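PDB 5B6T: glycosyl hydrolase family 62 protein from Coprinopsis cinerea, which probably releases terminal alpha-L-arabinofuranosyl side groups from arabinoxylan, a hemicellulose of plant cell walls, by hydrolysis. Local coordinates for residues 98-104 with 141-146; 71-76 with 115-121; 131-137 with 159-165. All blocks are in the same frame, centred on the assembly; numbering follows the deposited sequence.

From the N terminus, residues 71-76 come first, in the loop that follows strand 68-70, the last strand of the first four-stranded sheet. Strand 94-100 then opens contact 1 before 115-121 returns to close contact 2, and these two cross. Helix 130-135 opens contact 3, strand 142-148 closes contact 1, and 159-165 closes contact 3, a second crossing; contacts 2 and 3 follow in series. Contact 2 ties the first four-stranded sheet to the second, contact 1 the second to the third, and contact 3 pins the helix onto the third. Contact 1 touches both others, through Tyr99 on Pro121 and Trp141 on Ile132, whereas contacts 2 and 3 stay about 17 Å apart at their nearest atoms.

Contact 1 of 3, residues 98-104 with 141-146; sequences VYQNGNA and WVDMWV. With GOL (glycerol), chain E.
The Trp141 indole lies alongside the Asn103 amide, the two planes 39° apart, with Asn103 OD1 3.4 Å from Trp141 CH2. Over one ring face, towards the rim, sits the methyl CE of Met144, and Ala104 CB approaches Trp141 CZ2 at 4.0 Å. Trp141 NE1 is hydrogen-bonded to Ser157 OG. The same methionine bends at chi2 (-62°), which brings its SD to 3.7 Å from Ala104 CB, while its CB takes Val98 CG1 at 3.6 Å. Strands 98-100 and 142-146 run nearly antiparallel but belong to neighbouring four-stranded sheets, adjacent blades of the five-bladed beta-propeller expected of a family 62 hydrolase. Their direct hydrogen bond runs through a side chain: Asp143 N donates to Gln100 OE1 at 2.7 Å, almost straight at 178°, from somewhat outside the carbonyl plane. Met144 N reaches a water that lies 2.8 Å from Gln100 OE1. The other end of the amide, Gln100 NE2, hydrogen-bonds to Tyr80 OH and to glycerol O1, which in turn donates to Asp143 OD1 at 2.6 Å. The glycerol, probably from the crystallisation liquor, also hydrogen-bonds to Asp28 and Lys27, and the Asp143 side chain lies about 6 Å from both calcium and lead.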
loop_
_atom_site.group_PDB
_atom_site.type_symbol
_atom_site.label_atom_id
_atom_site.label_comp_id
_atom_site.label_asym_id
_atom_site.label_seq_id
_atom_site.Cartn_x
_atom_site.Cartn_y
_atom_site.Cartn_z
ATOM N N VAL A 98 3.689 8.598 4.340
ATOM C CA VAL A 98 4.533 7.614 4.970
ATOM C C VAL A 98 5.170 6.776 3.870
ATOM O O VAL A 98 4.522 6.465 2.864
ATOM C CB VAL A 98 3.703 6.758 5.948
ATOM C CG1 VAL A 98 4.469 5.527 6.420
ATOM C CG2 VAL A 98 3.280 7.604 7.115
ATOM N N TYR A 99 6.445 6.457 4.024
ATOM C CA TYR A 99 7.203 5.703 3.008
ATOM C C TYR A 99 8.506 5.198 3.640
ATOM O O TYR A 99 8.770 5.458 4.836
ATOM C CB TYR A 99 7.499 6.581 1.767
ATOM C CG TYR A 99 8.130 7.918 2.132
ATOM C CD1 TYR A 99 7.340 9.023 2.378
ATOM C CD2 TYR A 99 9.513 8.086 2.172
ATOM C CE1 TYR A 99 7.885 10.234 2.726
ATOM C CE2 TYR A 99 10.072 9.309 2.501
ATOM C CZ TYR A 99 9.252 10.395 2.762
ATOM O OH TYR A 99 9.781 11.624 3.127
ATOM N N GLN A 100 9.304 4.495 2.841
ATOM C CA GLN A 100 10.600 4.000 3.330
ATOM C C GLN A 100 11.729 4.723 2.612
ATOM O O GLN A 100 11.626 5.090 1.435
ATOM C CB GLN A 100 10.710 2.492 3.092
ATOM C CG GLN A 100 10.832 2.105 1.622
ATOM C CD GLN A 100 10.034 0.886 1.212
ATOM O OE1 GLN A 100 8.975 0.598 1.742
ATOM N NE2 GLN A 100 10.545 0.168 0.254
ATOM N N ASN A 101 12.814 4.939 3.337
ATOM C CA ASN A 101 14.010 5.549 2.801
ATOM C C ASN A 101 15.260 4.819 3.295
ATOM O O ASN A 101 16.357 5.400 3.264
ATOM C CB ASN A 101 14.087 7.032 3.187
ATOM C CG ASN A 101 14.344 7.244 4.662
ATOM O OD1 ASN A 101 14.142 6.345 5.490
ATOM N ND2 ASN A 101 14.768 8.460 4.999
ATOM N N GLY A 102 15.103 3.577 3.721
ATOM C CA GLY A 102 16.118 2.857 4.514
ATOM C C GLY A 102 15.716 2.754 5.991
ATOM O O GLY A 102 16.098 1.800 6.716
ATOM N N ASN A 103 14.919 3.731 6.419
ATOM C CA ASN A 103 14.226 3.742 7.707
ATOM C C ASN A 103 12.714 3.828 7.399
ATOM O O ASN A 103 12.312 3.814 6.220
ATOM C CB ASN A 103 14.750 4.943 8.517
ATOM C CG ASN A 103 14.522 4.823 10.017
ATOM O OD1 ASN A 103 13.543 4.246 10.525
ATOM N ND2 ASN A 103 15.406 5.466 10.754
ATOM N N ALA A 104 11.894 3.874 8.424
ATOM C CA ALA A 104 10.475 4.193 8.300
ATOM C C ALA A 104 10.344 5.702 8.351
ATOM O O ALA A 104 10.700 6.318 9.348
ATOM C CB ALA A 104 9.700 3.548 9.444
ATOM N N TRP A 141 13.627 -3.970 4.846
ATOM C CA TRP A 141 12.641 -3.334 5.688
ATOM C C TRP A 141 11.785 -2.393 4.840
ATOM O O TRP A 141 12.255 -1.317 4.408
ATOM C CB TRP A 141 13.349 -2.600 6.809
ATOM C CG TRP A 141 12.447 -2.044 7.839
ATOM C CD1 TRP A 141 11.221 -2.504 8.218
ATOM C CD2 TRP A 141 12.755 -0.980 8.725
ATOM N NE1 TRP A 141 10.724 -1.762 9.250
ATOM C CE2 TRP A 141 11.646 -0.804 9.580
ATOM C CE3 TRP A 141 13.850 -0.124 8.864
ATOM C CZ2 TRP A 141 11.616 0.182 10.553
ATOM C CZ3 TRP A 141 13.808 0.854 9.832
ATOM C CH2 TRP A 141 12.707 0.993 10.672
ATOM N N VAL A 142 10.527 -2.799 4.608
ATOM C CA VAL A 142 9.703 -2.181 3.593
ATOM C C VAL A 142 8.247 -2.037 4.018
ATOM O O VAL A 142 7.799 -2.656 4.960
ATOM C CB VAL A 142 9.774 -2.961 2.243
ATOM C CG1 VAL A 142 11.208 -2.942 1.719
ATOM C CG2 VAL A 142 9.188 -4.375 2.318
ATOM N N ASP A 143 7.544 -1.177 3.273
ATOM C CA ASP A 143 6.071 -1.129 3.236
ATOM C C ASP A 143 5.456 -0.712 4.562
ATOM O O ASP A 143 4.801 -1.501 5.271
ATOM C CB ASP A 143 5.510 -2.450 2.675
ATOM C CG ASP A 143 6.043 -2.742 1.292
ATOM O OD1 ASP A 143 6.470 -1.789 0.610
ATOM O OD2 ASP A 143 6.016 -3.909 0.846
ATOM N N MET A 144 5.705 0.551 4.863
ATOM C CA MET A 144 5.344 1.174 6.129
ATOM C C MET A 144 3.894 1.618 6.073
ATOM O O MET A 144 3.497 2.309 5.124
ATOM C CB MET A 144 6.248 2.394 6.357
ATOM C CG MET A 144 7.721 2.134 6.122
ATOM S SD MET A 144 8.387 0.895 7.237
ATOM C CE MET A 144 10.015 0.647 6.507
ATOM N N TRP A 145 3.123 1.252 7.098
ATOM C CA TRP A 145 1.688 1.532 7.115
ATOM C C TRP A 145 1.208 1.975 8.485
ATOM O O TRP A 145 1.384 1.236 9.480
ATOM C CB TRP A 145 0.939 0.267 6.672
ATOM C CG TRP A 145 -0.549 0.443 6.632
ATOM C CD1 TRP A 145 -1.433 0.326 7.682
ATOM C CD2 TRP A 145 -1.338 0.744 5.490
ATOM N NE1 TRP A 145 -2.693 0.583 7.255
ATOM C CE2 TRP A 145 -2.679 0.822 5.907
ATOM C CE3 TRP A 145 -1.043 0.954 4.149
ATOM C CZ2 TRP A 145 -3.724 1.131 5.020
ATOM C CZ3 TRP A 145 -2.064 1.270 3.291
ATOM C CH2 TRP A 145 -3.392 1.329 3.719
ATOM N N VAL A 146 0.566 3.138 8.542
ATOM C CA VAL A 146 -0.033 3.682 9.761
ATOM C C VAL A 146 -1.541 3.485 9.759
ATOM O O VAL A 146 -2.213 3.715 8.760
ATOM C CB VAL A 146 0.306 5.190 9.915
ATOM C CG1 VAL A 146 -0.524 5.829 11.032
ATOM C CG2 VAL A 146 1.792 5.413 10.126
HETATM C C1 GOL E . 8.033 -1.819 -2.126
HETATM O O1 GOL E . 8.670 -1.869 -0.854
HETATM C C2 GOL E . 9.064 -2.369 -3.045
HETATM O O2 GOL E . 8.598 -3.637 -3.557
HETATM C C3 GOL E . 9.427 -1.256 -4.016
HETATM O O3 GOL E . 8.506 -1.156 -5.094
HETATM O O HOH W 1 6.887 2.175 2.827
#

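Contact 2 of 3, residues 71-76 with 115-121; sequences LDQAPL and PAGWTAP
Leu71 and Trp118 meet at a slant, the leucine methyl CD2 coming to 3.8 Å from Trp118 CD1. With CG anti to its carbonyl carbon (chi1 -66°) and CD1 running on along the chain, Leu71 turns CD2 aside into the corner formed by the indole and the ring of Pro115, whose CB is 3.9 Å from Leu71 CD2. Beyond this corner the partners are mostly backbone. Ala74 points its CB at the carbonyl oxygens of Pro115 and Ala116, in the 3-10 segment 115-117, with Ala74 CB 3.4 Å from Ala116 O, and Pro75 lays CD against the same Ala116 oxygen. Leu76 N then donates to Trp118 O at 3.0 Å, a bent bond (130°). Two CA-H...O contacts continue the seam, Ala120 CA to Pro75 O and Leu76 CA to Thr119 O, and Pro121 CD closes on Leu76 O at 3.5 Å. Trp118 also packs on Trp95 and Leu97 of strand 94-100, and Leu71 on Leu52 and Tyr54 of strand 49-57. Two loops, one leaving the outermost strand 68-70 of its sheet and the other leading into the outermost strand 122-123 of the next, thus lie against each other, a seam between adjacent blades of a beta-propeller.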
loop_
_atom_site.group_PDB
_atom_site.type_symbol
_atom_site.label_atom_id
_atom_site.label_comp_id
_atom_site.label_asym_id
_atom_site.label_seq_id
_atom_site.Cartn_x
_atom_site.Cartn_y
_atom_site.Cartn_z
ATOM N N LEU A 71 8.040 13.980 -7.021
ATOM C CA LEU A 71 8.132 14.586 -5.698
ATOM C C LEU A 71 9.556 14.910 -5.279
ATOM O O LEU A 71 9.752 15.598 -4.271
ATOM C CB LEU A 71 7.411 13.741 -4.644
ATOM C CG LEU A 71 5.901 13.675 -4.838
ATOM C CD1 LEU A 71 5.320 12.659 -3.864
ATOM C CD2 LEU A 71 5.248 15.046 -4.647
ATOM N N ASP A 72 10.540 14.475 -6.063
ATOM C CA ASP A 72 11.914 14.927 -5.815
ATOM C C ASP A 72 12.112 16.425 -6.072
ATOM O O ASP A 72 13.120 16.993 -5.649
ATOM C CB ASP A 72 12.944 14.054 -6.567
ATOM C CG ASP A 72 12.853 14.151 -8.105
ATOM O OD1 ASP A 72 12.344 15.112 -8.647
ATOM O OD2 ASP A 72 13.457 13.274 -8.775
ATOM N N GLN A 73 11.141 17.072 -6.708
ATOM C CA GLN A 73 11.127 18.524 -6.869
ATOM C C GLN A 73 10.634 19.294 -5.625
ATOM O O GLN A 73 10.792 20.527 -5.538
ATOM C CB GLN A 73 10.315 18.929 -8.117
ATOM C CG GLN A 73 10.863 18.348 -9.400
ATOM C CD GLN A 73 12.309 18.688 -9.635
ATOM O OE1 GLN A 73 13.200 17.813 -9.564
ATOM N NE2 GLN A 73 12.568 19.940 -9.892
ATOM N N ALA A 74 9.960 18.572 -4.727
ATOM C CA ALA A 74 9.537 19.096 -3.434
ATOM C C ALA A 74 10.699 18.933 -2.460
ATOM O O ALA A 74 11.696 18.237 -2.750
ATOM C CB ALA A 74 8.303 18.321 -2.921
ATOM N N PRO A 75 10.556 19.519 -1.261
ATOM C CA PRO A 75 11.581 19.269 -0.242
ATOM C C PRO A 75 11.788 17.774 0.068
ATOM O O PRO A 75 12.867 17.362 0.462
ATOM C CB PRO A 75 11.057 20.049 0.947
ATOM C CG PRO A 75 10.360 21.237 0.309
ATOM C CD PRO A 75 9.673 20.640 -0.896
ATOM N N LEU A 76 10.766 16.941 -0.175
ATOM C CA LEU A 76 10.929 15.494 -0.070
ATOM C C LEU A 76 12.214 14.986 -0.769
ATOM O O LEU A 76 12.943 14.150 -0.230
ATOM C CB LEU A 76 9.672 14.812 -0.642
ATOM C CG LEU A 76 9.589 13.293 -0.486
ATOM C CD1 LEU A 76 8.151 12.830 -0.253
ATOM C CD2 LEU A 76 10.166 12.561 -1.694
ATOM N N PRO A 115 1.633 19.408 -4.321
ATOM C CA PRO A 115 2.690 18.408 -4.239
ATOM C C PRO A 115 4.068 19.016 -3.964
ATOM O O PRO A 115 4.940 18.350 -3.385
ATOM C CB PRO A 115 2.635 17.742 -5.611
ATOM C CG PRO A 115 1.890 18.705 -6.512
ATOM C CD PRO A 115 0.888 19.336 -5.590
ATOM N N ALA A 116 4.269 20.276 -4.326
ATOM C CA ALA A 116 5.549 20.931 -4.058
ATOM C C ALA A 116 5.835 21.119 -2.572
ATOM O O ALA A 116 6.994 21.395 -2.205
ATOM C CB ALA A 116 5.607 22.283 -4.766
ATOM N N GLY A 117 4.824 20.953 -1.704
ATOM C CA GLY A 117 4.905 21.226 -0.266
ATOM C C GLY A 117 5.355 20.089 0.625
ATOM O O GLY A 117 5.596 20.303 1.812
ATOM N N TRP A 118 5.491 18.884 0.085
ATOM C CA TRP A 118 5.886 17.760 0.955
ATOM C C TRP A 118 7.275 17.946 1.542
ATOM O O TRP A 118 8.260 18.178 0.822
ATOM C CB TRP A 118 5.784 16.454 0.201
ATOM C CG TRP A 118 4.354 16.081 -0.108
ATOM C CD1 TRP A 118 3.710 16.188 -1.316
ATOM C CD2 TRP A 118 3.390 15.567 0.812
ATOM N NE1 TRP A 118 2.410 15.775 -1.203
ATOM C CE2 TRP A 118 2.183 15.385 0.099
ATOM C CE3 TRP A 118 3.436 15.225 2.161
ATOM C CZ2 TRP A 118 1.029 14.883 0.707
ATOM C CZ3 TRP A 118 2.304 14.735 2.771
ATOM C CH2 TRP A 118 1.117 14.526 2.027
ATOM N N THR A 119 7.356 17.805 2.862
ATOM C CA THR A 119 8.582 18.080 3.601
ATOM C C THR A 119 9.689 17.083 3.309
ATOM O O THR A 119 9.457 15.964 2.862
ATOM C CB THR A 119 8.310 18.113 5.123
ATOM O OG1 THR A 119 7.667 16.883 5.544
ATOM C CG2 THR A 119 7.455 19.281 5.501
ATOM N N ALA A 120 10.928 17.497 3.587
ATOM C CA ALA A 120 12.054 16.601 3.581
ATOM C C ALA A 120 11.827 15.484 4.619
ATOM O O ALA A 120 11.186 15.719 5.618
ATOM C CB ALA A 120 13.324 17.373 3.932
ATOM N N PRO A 121 12.351 14.271 4.367
ATOM C CA PRO A 121 11.972 13.133 5.207
ATOM C C PRO A 121 12.376 13.279 6.674
ATOM O O PRO A 121 13.482 13.811 6.998
ATOM C CB PRO A 121 12.721 11.964 4.592
ATOM C CG PRO A 121 12.989 12.354 3.190
ATOM C CD PRO A 121 13.176 13.853 3.229
#

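Contact 3 of 3, residues 131-137 with 159-165; sequences IIRNNIG and DDNGHLY
Two acceptors face each other here: Asn135 O, on the short helix, stands 3.4 Å from Asp159 OD2 with no proton to share. Each is paid for by donors of its own. Asn161 ND2 gives a hydrogen bond to Asn135 O at 2.9 Å and 164°, the oxygen lying in the plane of the asparagine amide. The carboxylate takes four bonds. Asp159 CG sits between its backbone N and carbonyl carbon (chi1 60°), which folds the group back over its own turn: Asn161 N and His163 N reach OD1 from opposite faces of its plane, the first making an Asx turn. Asp159 OD2 takes His163 ND1 on its syn lone pair at 2.7 Å, in the plane of the imidazole, and Tyr165 OH comes in from above the carboxylate plane, also at 2.7 Å. The helix packs over these rings. Ile132 CG1 stands almost exactly above the centre of the Tyr165 ring, 3.5 Å from its centroid, a CH-pi contact, and Asn135 CB covers one face of His163 near its rim while meeting Tyr165 OH at 3.2 Å. Gly137 has positive phi, and a CB there would run into Asn161 ND2. A phenylalanine in place of Tyr165 could still lie under Ile132, but Asp159 OD2 would probably be left with one donor fewer beside the carbonyl of Asn135. The arrangement fastens helix 130-135 to the turn between strands 152-158 and 163-170 of one propeller blade, Tyr165 also resting on Ile183 of the outermost strand. Four donors round one buried carboxylate, two of them main-chain N-H groups, would be expected to stabilise its negative charge, and the two bonds from the rings probably limit how His163 and Tyr165 can turn.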
loop_
_atom_site.group_PDB
_atom_site.type_symbol
_atom_site.label_atom_id
_atom_site.label_comp_id
_atom_site.label_asym_id
_atom_site.label_seq_id
_atom_site.Cartn_x
_atom_site.Cartn_y
_atom_site.Cartn_z
ATOM N N ILE A 131 14.460 -5.781 16.993
ATOM C CA ILE A 131 13.721 -6.994 16.618
ATOM C C ILE A 131 13.719 -7.215 15.098
ATOM O O ILE A 131 13.663 -8.360 14.593
ATOM C CB ILE A 131 12.289 -6.970 17.208
ATOM C CG1 ILE A 131 11.658 -8.350 17.145
ATOM C CG2 ILE A 131 11.446 -5.909 16.522
ATOM C CD1 ILE A 131 10.401 -8.481 17.975
ATOM N N ILE A 132 13.735 -6.114 14.350
ATOM C CA ILE A 132 13.749 -6.208 12.897
ATOM C C ILE A 132 15.148 -6.598 12.405
ATOM O O ILE A 132 15.298 -7.500 11.590
ATOM C CB ILE A 132 13.210 -4.906 12.224
ATOM C CG1 ILE A 132 11.792 -4.643 12.734
ATOM C CG2 ILE A 132 13.219 -5.052 10.708
ATOM C CD1 ILE A 132 11.093 -3.446 12.116
ATOM N N ARG A 133 16.190 -5.954 12.932
ATOM C CA ARG A 133 17.544 -6.351 12.609
ATOM C C ARG A 133 17.771 -7.833 12.911
ATOM O O ARG A 133 18.492 -8.548 12.188
ATOM C CB ARG A 133 18.552 -5.576 13.446
ATOM C CG ARG A 133 18.575 -4.078 13.199
ATOM C CD ARG A 133 19.849 -3.385 13.716
ATOM N NE ARG A 133 20.273 -3.803 15.032
ATOM C CZ ARG A 133 19.902 -3.257 16.188
ATOM N NH1 ARG A 133 19.043 -2.231 16.255
ATOM N NH2 ARG A 133 20.388 -3.772 17.306
ATOM N N ASN A 134 17.178 -8.292 14.011
ATOM C CA ASN A 134 17.447 -9.654 14.417
ATOM C C ASN A 134 16.788 -10.711 13.534
ATOM O O ASN A 134 17.332 -11.825 13.390
ATOM C CB ASN A 134 17.075 -9.850 15.865
ATOM C CG ASN A 134 18.067 -9.186 16.801
ATOM O OD1 ASN A 134 19.199 -8.819 16.407
ATOM N ND2 ASN A 134 17.649 -9.013 18.045
ATOM N N ASN A 135 15.656 -10.363 12.910
ATOM C CA ASN A 135 14.803 -11.301 12.191
ATOM C C ASN A 135 14.710 -11.091 10.680
ATOM O O ASN A 135 14.105 -11.901 9.993
ATOM C CB ASN A 135 13.394 -11.250 12.798
ATOM C CG ASN A 135 13.342 -11.891 14.151
ATOM O OD1 ASN A 135 13.502 -13.122 14.250
ATOM N ND2 ASN A 135 13.185 -11.106 15.194
ATOM N N ILE A 136 15.345 -10.050 10.160
ATOM C CA ILE A 136 15.228 -9.705 8.747
ATOM C C ILE A 136 15.904 -10.704 7.773
ATOM O O ILE A 136 15.614 -10.714 6.584
ATOM C CB ILE A 136 15.791 -8.277 8.498
ATOM C CG1 ILE A 136 15.586 -7.803 7.061
ATOM C CG2 ILE A 136 17.278 -8.228 8.817
ATOM C CD1 ILE A 136 15.552 -6.295 6.957
ATOM N N GLY A 137 16.823 -11.543 8.253
ATOM C CA GLY A 137 17.473 -12.469 7.318
ATOM C C GLY A 137 18.226 -11.707 6.253
ATOM O O GLY A 137 18.920 -10.745 6.586
ATOM N N ASP A 159 9.547 -7.305 6.432
ATOM C CA ASP A 159 10.962 -7.498 6.187
ATOM C C ASP A 159 11.302 -8.361 4.978
ATOM O O ASP A 159 12.455 -8.742 4.816
ATOM C CB ASP A 159 11.677 -8.027 7.441
ATOM C CG ASP A 159 11.144 -9.353 7.928
ATOM O OD1 ASP A 159 10.277 -9.971 7.270
ATOM O OD2 ASP A 159 11.668 -9.816 8.972
ATOM N N ASP A 160 10.319 -8.685 4.143
ATOM C CA ASP A 160 10.526 -9.639 3.044
ATOM C C ASP A 160 11.095 -10.967 3.551
ATOM O O ASP A 160 11.750 -11.694 2.795
ATOM C CB ASP A 160 11.490 -9.057 1.993
ATOM C CG ASP A 160 10.856 -8.016 1.102
ATOM O OD1 ASP A 160 9.581 -7.950 1.063
ATOM O OD2 ASP A 160 11.630 -7.287 0.404
ATOM N N ASN A 161 10.843 -11.269 4.817
ATOM C CA ASN A 161 11.339 -12.500 5.436
ATOM C C ASN A 161 10.294 -13.167 6.286
ATOM O O ASN A 161 10.622 -13.974 7.158
ATOM C CB ASN A 161 12.598 -12.258 6.282
ATOM C CG ASN A 161 13.419 -13.528 6.454
ATOM O OD1 ASN A 161 13.530 -14.344 5.539
ATOM N ND2 ASN A 161 14.002 -13.696 7.655
ATOM N N GLY A 162 9.028 -12.866 6.007
ATOM C CA GLY A 162 7.963 -13.578 6.671
ATOM C C GLY A 162 7.534 -13.017 8.005
ATOM O O GLY A 162 6.826 -13.715 8.738
ATOM N N HIS A 163 7.898 -11.763 8.324
ATOM C CA HIS A 163 7.437 -11.133 9.556
ATOM C C HIS A 163 6.708 -9.862 9.232
ATOM O O HIS A 163 7.138 -9.106 8.374
ATOM C CB HIS A 163 8.599 -10.803 10.493
ATOM C CG HIS A 163 9.494 -11.972 10.739
ATOM N ND1 HIS A 163 10.714 -12.112 10.118
ATOM C CD2 HIS A 163 9.333 -13.070 11.511
ATOM C CE1 HIS A 163 11.241 -13.281 10.449
ATOM N NE2 HIS A 163 10.433 -13.866 11.320
ATOM N N LEU A 164 5.595 -9.650 9.920
ATOM C CA LEU A 164 4.886 -8.379 9.943
ATOM C C LEU A 164 5.073 -7.793 11.329
ATOM O O LEU A 164 4.721 -8.420 12.328
ATOM C CB LEU A 164 3.394 -8.597 9.685
ATOM C CG LEU A 164 2.495 -7.353 9.776
ATOM C CD1 LEU A 164 2.784 -6.344 8.665
ATOM C CD2 LEU A 164 1.038 -7.772 9.721
ATOM N N TYR A 165 5.627 -6.596 11.394
ATOM C CA TYR A 165 5.904 -5.914 12.656
ATOM C C TYR A 165 4.896 -4.807 12.927
ATOM O O TYR A 165 4.342 -4.197 11.983
ATOM C CB TYR A 165 7.289 -5.276 12.637
ATOM C CG TYR A 165 8.397 -6.254 12.342
ATOM C CD1 TYR A 165 8.950 -7.008 13.344
ATOM C CD2 TYR A 165 8.905 -6.402 11.057
ATOM C CE1 TYR A 165 9.941 -7.931 13.069
ATOM C CE2 TYR A 165 9.901 -7.336 10.764
ATOM C CZ TYR A 165 10.419 -8.092 11.784
ATOM O OH TYR A 165 11.437 -8.986 11.536
#